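Local coordinates for protein superoxide dismutase 1 (Perkinsus marinus, PDB 2CW2) that probably catalyses the dismutation of superoxide to hydrogen peroxide and oxygen, using a bound iron ion, at residues Trp156-Asp160 and Ser179-Leu183; Leu127-Phe132 and Gly162-Ile166; Pro39-Leu45 and Phe109-Pro114. All blocks are in the same frame, centred on the assembly; numbering follows the deposited sequence.

Contact 1: Trp156-Asp160 and Ser179-Leu183; sequences WLIAD and SKTPL
L183, K180 and A159 bury the most surface in this pairing, in which 156-160 and 179-183 run side by side in the antiparallel sheet of the C-terminal alpha/beta domain of iron/manganese superoxide dismutases. Strand 153-159 is the middle one, with 164-170 on its other flank. The two short strands are strongly twisted, their directions 129° apart. L183 engages with both backbone and side chain. Its N donates to L157 O over 2.8 Å. A chi1 of -61° sets CG beside the backbone N, and CD1 then lies 4.1 Å from A159 CB, close to L157 CG as well, while L183 CB packs against L157 O. L164 of the flanking strand also touches this leucine.

A159 is fixed by two backbone bonds to T181, which makes them a hydrogen-bonded pair. A159 N reaches T181 O at 2.9 Å, and T181 N returns a longer bond of 3.2 Å to A159 O. Next along, I158 and P182 form a non-hydrogen-bonded pair, with side chains on the other face of the sheet.

K180 packs with its base and reaches with its tip: CB lies 3.7 Å from I158 CG1, and the extended chain beyond CG passes obliquely across D160, CE nearer to OD2 than NZ is. The opposite charges stop short of a salt bridge, K180 NZ being 4.2 Å from D160 OD2, which also has a weak, long ion pair with K165.

At the far end, W156, tied by NE1 to the carbonyl of G173, lies alongside P182 and points the same way. Its six-membered ring meets the proline obliquely, CE3 and CZ3 each 3.6 Å from P182 CB.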
loop_
_atom_site.group_PDB
_atom_site.type_symbol
_atom_site.label_atom_id
_atom_site.label_comp_id
_atom_site.label_asym_id
_atom_site.label_seq_id
_atom_site.Cartn_x
_atom_site.Cartn_y
_atom_site.Cartn_z
ATOM N N TRP A 156 -7.068 -2.892 13.692
ATOM C CA TRP A 156 -7.202 -3.950 14.686
ATOM C C TRP A 156 -8.201 -3.543 15.766
ATOM O O TRP A 156 -8.248 -2.372 16.159
ATOM C CB TRP A 156 -5.865 -4.142 15.395
ATOM C CG TRP A 156 -4.739 -4.573 14.542
ATOM C CD1 TRP A 156 -3.867 -3.767 13.840
ATOM C CD2 TRP A 156 -4.313 -5.914 14.313
ATOM N NE1 TRP A 156 -2.941 -4.540 13.177
ATOM C CE2 TRP A 156 -3.187 -5.859 13.457
ATOM C CE3 TRP A 156 -4.772 -7.174 14.744
ATOM C CZ2 TRP A 156 -2.512 -7.004 13.030
ATOM C CZ3 TRP A 156 -4.103 -8.311 14.307
ATOM C CH2 TRP A 156 -2.996 -8.212 13.449
ATOM N N LEU A 157 -9.005 -4.500 16.222
ATOM C CA LEU A 157 -9.682 -4.381 17.509
ATOM C C LEU A 157 -8.781 -5.151 18.443
ATOM O O LEU A 157 -8.464 -6.322 18.177
ATOM C CB LEU A 157 -11.070 -5.046 17.496
ATOM C CG LEU A 157 -11.702 -5.021 18.906
ATOM C CD1 LEU A 157 -11.917 -3.574 19.328
ATOM C CD2 LEU A 157 -13.022 -5.730 18.896
ATOM N N ILE A 158 -8.353 -4.486 19.512
ATOM C CA ILE A 158 -7.446 -5.044 20.493
ATOM C C ILE A 158 -8.076 -5.059 21.888
ATOM O O ILE A 158 -8.981 -4.301 22.160
ATOM C CB ILE A 158 -6.183 -4.147 20.477
ATOM C CG1 ILE A 158 -4.959 -4.967 20.214
ATOM C CG2 ILE A 158 -6.119 -3.162 21.623
ATOM C CD1 ILE A 158 -4.827 -5.202 18.772
ATOM N N ALA A 159 -7.612 -5.964 22.740
ATOM C CA ALA A 159 -7.835 -5.852 24.182
ATOM C C ALA A 159 -6.535 -5.320 24.755
ATOM O O ALA A 159 -5.468 -5.907 24.563
ATOM C CB ALA A 159 -8.140 -7.214 24.788
ATOM N N ASP A 160 -6.598 -4.195 25.436
ATOM C CA ASP A 160 -5.364 -3.625 25.907
ATOM C C ASP A 160 -5.147 -4.130 27.333
ATOM O O ASP A 160 -4.495 -5.155 27.559
ATOM C CB ASP A 160 -5.384 -2.110 25.736
ATOM C CG ASP A 160 -4.105 -1.458 26.170
ATOM O OD1 ASP A 160 -3.529 -1.886 27.190
ATOM O OD2 ASP A 160 -3.601 -0.514 25.536
ATOM N N SER A 179 2.083 -4.189 24.204
ATOM C CA SER A 179 1.656 -5.259 25.127
ATOM C C SER A 179 0.494 -6.159 24.625
ATOM O O SER A 179 0.146 -7.135 25.286
ATOM C CB SER A 179 1.382 -4.728 26.558
ATOM O OG SER A 179 0.778 -3.431 26.551
ATOM N N LYS A 180 -0.038 -5.883 23.430
ATOM C CA LYS A 180 -1.488 -6.033 23.231
ATOM C C LYS A 180 -2.027 -7.318 22.595
ATOM O O LYS A 180 -1.307 -8.040 21.909
ATOM C CB LYS A 180 -2.038 -4.790 22.522
ATOM C CG LYS A 180 -1.385 -3.506 22.996
ATOM C CD LYS A 180 -1.831 -2.302 22.163
ATOM C CE LYS A 180 -1.109 -1.010 22.603
ATOM N NZ LYS A 180 -1.641 0.206 21.919
ATOM N N THR A 181 -3.312 -7.582 22.824
ATOM C CA THR A 181 -3.949 -8.800 22.339
ATOM C C THR A 181 -4.956 -8.538 21.220
ATOM O O THR A 181 -5.977 -7.915 21.458
ATOM C CB THR A 181 -4.676 -9.488 23.488
ATOM O OG1 THR A 181 -3.751 -9.766 24.541
ATOM C CG2 THR A 181 -5.146 -10.870 23.041
ATOM N N PRO A 182 -4.662 -9.029 20.019
ATOM C CA PRO A 182 -5.539 -8.842 18.847
ATOM C C PRO A 182 -6.800 -9.676 18.931
ATOM O O PRO A 182 -6.757 -10.842 19.329
ATOM C CB PRO A 182 -4.684 -9.308 17.673
ATOM C CG PRO A 182 -3.590 -10.148 18.293
ATOM C CD PRO A 182 -3.423 -9.759 19.705
ATOM N N LEU A 183 -7.927 -9.069 18.580
ATOM C CA LEU A 183 -9.210 -9.753 18.646
ATOM C C LEU A 183 -9.855 -9.872 17.277
ATOM O O LEU A 183 -10.510 -10.866 16.992
ATOM C CB LEU A 183 -10.169 -9.002 19.584
ATOM C CG LEU A 183 -9.752 -8.848 21.051
ATOM C CD1 LEU A 183 -10.820 -8.052 21.783
ATOM C CD2 LEU A 183 -9.561 -10.223 21.736
#

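Contact 2: Leu127-Phe132 and Gly162-Ile166; sequences LITRDF and GKLKI
D131 reaches across from its helix to K163 and L164. Its CB sits 4.0 Å from L164 CB, the two side chains crossing at about a right angle. Placing CG beside the backbone N (chi1 -63°) turns the carboxylate toward the start of the strand. OD1 then takes K163 NZ in a salt bridge of 2.6 Å, from well above the carboxylate plane, while R130 NE comes to the same oxygen from the opposite face at 2.8 Å. OD2 accepts L164 N at 3.0 Å from above the carboxylate plane, along a nearly straight N-H...O line (167°), and offers its syn lone pair to R130 NH2. Four donors thus hold the carboxylate, and its negative charge probably offsets the closeness of the two cations.

This network clamps the last turns of helix 122-132 onto edge strand 164-170 of the C-terminal domain's antiparallel sheet. R130, gripping D131 side-on, also sends NH2 to G162 O at 2.9 Å, nearly in the guanidinium plane, and a water bridges R130 NH1 to that carbonyl.

Below the charges the packing is apolar. L164 CD1 lies 3.9 Å from L127 CB and also meets I128 CG1. The F132 ring spans two strand residues, CE2 at 3.8 Å from L164 CB and CE1 at 3.7 Å from I166 CD1.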
loop_
_atom_site.group_PDB
_atom_site.type_symbol
_atom_site.label_atom_id
_atom_site.label_comp_id
_atom_site.label_asym_id
_atom_site.label_seq_id
_atom_site.Cartn_x
_atom_site.Cartn_y
_atom_site.Cartn_z
ATOM N N LEU A 127 -18.720 -6.791 25.475
ATOM C CA LEU A 127 -17.575 -5.882 25.638
ATOM C C LEU A 127 -17.681 -4.717 24.676
ATOM O O LEU A 127 -17.308 -3.579 25.006
ATOM C CB LEU A 127 -16.255 -6.636 25.433
ATOM C CG LEU A 127 -15.962 -7.684 26.526
ATOM C CD1 LEU A 127 -14.784 -8.568 26.145
ATOM C CD2 LEU A 127 -15.716 -7.035 27.883
ATOM N N ILE A 128 -18.215 -4.986 23.486
ATOM C CA ILE A 128 -18.425 -3.920 22.514
ATOM C C ILE A 128 -19.411 -2.903 23.075
ATOM O O ILE A 128 -19.172 -1.695 23.014
ATOM C CB ILE A 128 -18.914 -4.492 21.149
ATOM C CG1 ILE A 128 -17.737 -5.108 20.395
ATOM C CG2 ILE A 128 -19.561 -3.404 20.311
ATOM C CD1 ILE A 128 -18.136 -5.827 19.157
ATOM N N THR A 129 -20.495 -3.399 23.661
ATOM C CA THR A 129 -21.456 -2.520 24.316
ATOM C C THR A 129 -20.794 -1.757 25.439
ATOM O O THR A 129 -20.950 -0.528 25.569
ATOM C CB THR A 129 -22.647 -3.329 24.835
ATOM O OG1 THR A 129 -23.386 -3.837 23.710
ATOM C CG2 THR A 129 -23.636 -2.413 25.557
ATOM N N ARG A 130 -20.019 -2.477 26.247
ATOM C CA ARG A 130 -19.366 -1.841 27.376
ATOM C C ARG A 130 -18.480 -0.679 26.944
ATOM O O ARG A 130 -18.515 0.398 27.547
ATOM C CB ARG A 130 -18.576 -2.863 28.179
ATOM C CG ARG A 130 -18.052 -2.337 29.496
ATOM C CD ARG A 130 -17.052 -3.244 30.150
ATOM N NE ARG A 130 -15.810 -3.241 29.390
ATOM C CZ ARG A 130 -14.809 -4.090 29.593
ATOM N NH1 ARG A 130 -14.891 -5.008 30.559
ATOM N NH2 ARG A 130 -13.712 -4.008 28.837
ATOM N N ASP A 131 -17.700 -0.881 25.880
ATOM C CA ASP A 131 -16.630 0.043 25.566
ATOM C C ASP A 131 -16.901 1.033 24.433
ATOM O O ASP A 131 -16.232 2.062 24.338
ATOM C CB ASP A 131 -15.325 -0.716 25.322
ATOM C CG ASP A 131 -14.858 -1.459 26.552
ATOM O OD1 ASP A 131 -15.284 -1.075 27.683
ATOM O OD2 ASP A 131 -14.083 -2.442 26.486
ATOM N N PHE A 132 -17.899 0.747 23.610
ATOM C CA PHE A 132 -18.267 1.650 22.526
ATOM C C PHE A 132 -19.702 2.091 22.636
ATOM O O PHE A 132 -20.158 2.908 21.831
ATOM C CB PHE A 132 -18.079 0.951 21.178
ATOM C CG PHE A 132 -16.652 0.608 20.906
ATOM C CD1 PHE A 132 -15.800 1.549 20.332
ATOM C CD2 PHE A 132 -16.145 -0.618 21.277
ATOM C CE1 PHE A 132 -14.466 1.230 20.094
ATOM C CE2 PHE A 132 -14.824 -0.941 21.042
ATOM C CZ PHE A 132 -13.984 -0.013 20.457
ATOM N N GLY A 162 -7.492 -5.399 29.250
ATOM C CA GLY A 162 -8.871 -5.798 29.476
ATOM C C GLY A 162 -9.882 -4.879 28.793
ATOM O O GLY A 162 -11.067 -5.164 28.809
ATOM N N LYS A 163 -9.405 -3.810 28.155
ATOM C CA LYS A 163 -10.266 -2.791 27.546
ATOM C C LYS A 163 -10.174 -2.890 26.039
ATOM O O LYS A 163 -9.083 -3.075 25.515
ATOM C CB LYS A 163 -9.749 -1.401 27.915
ATOM C CG LYS A 163 -10.701 -0.512 28.696
ATOM C CD LYS A 163 -11.961 -0.137 27.924
ATOM C CE LYS A 163 -12.659 1.066 28.566
ATOM N NZ LYS A 163 -14.049 0.798 28.999
ATOM N N LEU A 164 -11.297 -2.729 25.351
ATOM C CA LEU A 164 -11.319 -2.776 23.893
ATOM C C LEU A 164 -10.833 -1.458 23.333
ATOM O O LEU A 164 -11.176 -0.386 23.837
ATOM C CB LEU A 164 -12.736 -3.010 23.387
ATOM C CG LEU A 164 -13.433 -4.341 23.624
ATOM C CD1 LEU A 164 -14.598 -4.486 22.620
ATOM C CD2 LEU A 164 -12.467 -5.505 23.492
ATOM N N LYS A 165 -10.044 -1.528 22.272
ATOM C CA LYS A 165 -9.587 -0.320 21.611
ATOM C C LYS A 165 -9.321 -0.607 20.141
ATOM O O LYS A 165 -8.884 -1.701 19.787
ATOM C CB LYS A 165 -8.336 0.185 22.332
ATOM C CG LYS A 165 -7.565 1.287 21.688
ATOM C CD LYS A 165 -6.146 1.275 22.295
ATOM C CE LYS A 165 -6.010 2.232 23.453
ATOM N NZ LYS A 165 -4.595 2.297 23.949
ATOM N N ILE A 166 -9.589 0.377 19.293
ATOM C CA ILE A 166 -9.323 0.242 17.870
ATOM C C ILE A 166 -7.969 0.873 17.596
ATOM O O ILE A 166 -7.738 2.037 17.941
ATOM C CB ILE A 166 -10.399 0.932 17.032
ATOM C CG1 ILE A 166 -11.747 0.237 17.223
ATOM C CG2 ILE A 166 -9.973 0.952 15.534
ATOM C CD1 ILE A 166 -12.954 1.038 16.730
HETATM O O HOH W 1 -12.479 -6.769 30.584
#

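Contact 3: Pro39-Leu45 and Phe109-Pro114; sequences PYVKNAL and FNNLAP
F109 O accepts the hydroxyl of Y40 at 2.7 Å, and L112 N adds a weak bond to the same carbonyl. The tyrosine approaches well off the carbonyl direction, with a C=O...O angle of 116°. The bond fastens the loop ahead of helix 51-73 to the C-terminal end of helix 93-110 and the chain leaving it, within the alpha-hairpin domain of the iron/manganese superoxide dismutase fold. The iron is close by: F109 packs edge-to-face on H57, an iron ligand, and its side chain is about 6 Å from the metal at the nearest atoms.

In Y40, CG lies between the backbone N and the carbonyl carbon (chi1 33°), and this places the ring between two residues of its own segment, with P39 CD over one face toward the rim and L45 CD2 above the centre of the other. From the partner segment, P114 CD comes up obliquely to within 3.8 Å of Y40 CD2, and L112 CB lies 3.8 Å from the hydroxyl oxygen of Y40.

L45 uses both methyls. While CD2 rests on Y40 and near P114 N, its other methyl CD1 touches L112 CD1 at 3.8 Å, the two leucines crossing at about a right angle. A44 completes the type I turn begun at V41, and its CB meets P114 CB at 4.1 Å. At the other edge, P39 CG lies 3.5 Å from N110 ND2.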
loop_
_atom_site.group_PDB
_atom_site.type_symbol
_atom_site.label_atom_id
_atom_site.label_comp_id
_atom_site.label_asym_id
_atom_site.label_seq_id
_atom_site.Cartn_x
_atom_site.Cartn_y
_atom_site.Cartn_z
ATOM N N PRO A 39 -9.587 -21.591 6.173
ATOM C CA PRO A 39 -10.621 -22.402 6.838
ATOM C C PRO A 39 -11.923 -22.599 6.045
ATOM O O PRO A 39 -12.893 -23.100 6.617
ATOM C CB PRO A 39 -10.872 -21.664 8.168
ATOM C CG PRO A 39 -10.227 -20.296 8.028
ATOM C CD PRO A 39 -9.478 -20.232 6.725
ATOM N N TYR A 40 -11.937 -22.226 4.764
ATOM C CA TYR A 40 -13.119 -22.358 3.909
ATOM C C TYR A 40 -12.640 -22.486 2.462
ATOM O O TYR A 40 -11.477 -22.155 2.142
ATOM C CB TYR A 40 -14.054 -21.135 4.073
ATOM C CG TYR A 40 -13.276 -19.861 4.361
ATOM C CD1 TYR A 40 -12.572 -19.210 3.346
ATOM C CD2 TYR A 40 -13.207 -19.338 5.658
ATOM C CE1 TYR A 40 -11.810 -18.080 3.610
ATOM C CE2 TYR A 40 -12.449 -18.202 5.936
ATOM C CZ TYR A 40 -11.753 -17.582 4.897
ATOM O OH TYR A 40 -10.999 -16.460 5.148
ATOM N N VAL A 41 -13.524 -22.953 1.584
ATOM C CA VAL A 41 -13.170 -23.103 0.176
ATOM C C VAL A 41 -13.150 -21.714 -0.477
ATOM O O VAL A 41 -13.622 -20.728 0.106
ATOM C CB VAL A 41 -14.147 -24.031 -0.556
ATOM C CG1 VAL A 41 -14.182 -25.403 0.138
ATOM C CG2 VAL A 41 -15.526 -23.385 -0.590
ATOM N N LYS A 42 -12.590 -21.638 -1.675
ATOM C CA LYS A 42 -12.328 -20.351 -2.310
ATOM C C LYS A 42 -13.559 -19.499 -2.614
ATOM O O LYS A 42 -13.474 -18.261 -2.565
ATOM C CB LYS A 42 -11.489 -20.548 -3.570
ATOM C CG LYS A 42 -10.094 -21.095 -3.282
ATOM C CD LYS A 42 -9.202 -20.046 -2.586
ATOM C CE LYS A 42 -7.781 -20.569 -2.355
ATOM N NZ LYS A 42 -7.051 -20.851 -3.625
ATOM N N ASN A 43 -14.704 -20.131 -2.891
ATOM C CA ASN A 43 -15.893 -19.341 -3.223
ATOM C C ASN A 43 -16.807 -19.061 -2.019
ATOM O O ASN A 43 -17.910 -18.517 -2.161
ATOM C CB ASN A 43 -16.665 -19.960 -4.413
ATOM C CG ASN A 43 -17.416 -21.218 -4.048
ATOM O OD1 ASN A 43 -17.468 -21.613 -2.880
ATOM N ND2 ASN A 43 -18.042 -21.850 -5.058
ATOM N N ALA A 44 -16.304 -19.385 -0.831
ATOM C CA ALA A 44 -17.139 -19.453 0.358
ATOM C C ALA A 44 -17.579 -18.080 0.886
ATOM O O ALA A 44 -18.578 -17.995 1.599
ATOM C CB ALA A 44 -16.451 -20.252 1.446
ATOM N N LEU A 45 -16.823 -17.034 0.538
ATOM C CA LEU A 45 -17.081 -15.666 0.991
ATOM C C LEU A 45 -17.793 -14.795 -0.055
ATOM O O LEU A 45 -17.990 -13.584 0.144
ATOM C CB LEU A 45 -15.758 -14.992 1.421
ATOM C CG LEU A 45 -14.916 -15.775 2.420
ATOM C CD1 LEU A 45 -13.754 -14.911 2.897
ATOM C CD2 LEU A 45 -15.779 -16.247 3.596
ATOM N N PHE A 109 -7.647 -14.105 7.700
ATOM C CA PHE A 109 -8.463 -15.129 7.048
ATOM C C PHE A 109 -9.270 -15.949 8.077
ATOM O O PHE A 109 -10.395 -16.392 7.785
ATOM C CB PHE A 109 -7.574 -16.045 6.172
ATOM C CG PHE A 109 -6.928 -15.341 4.982
ATOM C CD1 PHE A 109 -5.575 -15.516 4.708
ATOM C CD2 PHE A 109 -7.689 -14.577 4.102
ATOM C CE1 PHE A 109 -4.965 -14.887 3.606
ATOM C CE2 PHE A 109 -7.091 -13.932 3.010
ATOM C CZ PHE A 109 -5.710 -14.098 2.758
ATOM N N ASN A 110 -8.705 -16.133 9.274
ATOM C CA ASN A 110 -9.431 -16.765 10.380
ATOM C C ASN A 110 -10.619 -15.911 10.832
ATOM O O ASN A 110 -11.634 -16.439 11.316
ATOM C CB ASN A 110 -8.489 -17.016 11.571
ATOM C CG ASN A 110 -7.610 -18.259 11.376
ATOM O OD1 ASN A 110 -6.509 -18.388 11.968
ATOM N ND2 ASN A 110 -8.098 -19.186 10.592
ATOM N N ASN A 111 -10.476 -14.597 10.632
ATOM C CA ASN A 111 -11.413 -13.573 11.098
ATOM C C ASN A 111 -12.614 -13.415 10.186
ATOM O O ASN A 111 -13.517 -12.633 10.494
ATOM C CB ASN A 111 -10.669 -12.218 11.213
ATOM C CG ASN A 111 -11.461 -11.167 11.932
ATOM O OD1 ASN A 111 -10.918 -10.174 12.366
ATOM N ND2 ASN A 111 -12.774 -11.400 12.084
ATOM N N LEU A 112 -12.612 -14.116 9.050
ATOM C CA LEU A 112 -13.737 -14.150 8.119
ATOM C C LEU A 112 -14.380 -15.540 8.130
ATOM O O LEU A 112 -13.737 -16.517 8.509
ATOM C CB LEU A 112 -13.288 -13.821 6.687
ATOM C CG LEU A 112 -12.267 -12.703 6.523
ATOM C CD1 LEU A 112 -11.755 -12.597 5.080
ATOM C CD2 LEU A 112 -12.895 -11.406 7.013
ATOM N N ALA A 113 -15.634 -15.633 7.716
ATOM C CA ALA A 113 -16.311 -16.937 7.698
ATOM C C ALA A 113 -17.548 -16.893 6.792
ATOM O O ALA A 113 -18.234 -15.882 6.721
ATOM C CB ALA A 113 -16.703 -17.356 9.116
ATOM N N PRO A 114 -17.818 -17.992 6.098
ATOM C CA PRO A 114 -19.000 -18.076 5.225
ATOM C C PRO A 114 -20.314 -17.915 5.976
ATOM O O PRO A 114 -21.278 -17.423 5.381
ATOM C CB PRO A 114 -18.914 -19.483 4.617
ATOM C CG PRO A 114 -17.837 -20.207 5.354
ATOM C CD PRO A 114 -17.013 -19.223 6.097
#

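How the contacts relate
Contacts 1 and 2 work on the same three-stranded sheet and touch each other: strand 153-159 pairs with 181-187 in contact 1, and strand 164-170, the other neighbour of 153-159, carries the helix of contact 2. L183 CD1 and L164 CD2 meet where the two join. Contact 1 is buried and depends on backbone bonds and apolar side chains; contact 2, farther from the chain's centre, sets a salt-bridge network above its apolar layer. Contact 3 stands apart in the alpha-hairpin domain, without sheet pairing, joining loop to helix end by one tyrosine hydroxyl and proline-leucine packing. Partly buried like contact 2, it nevertheless comes nearest to the iron.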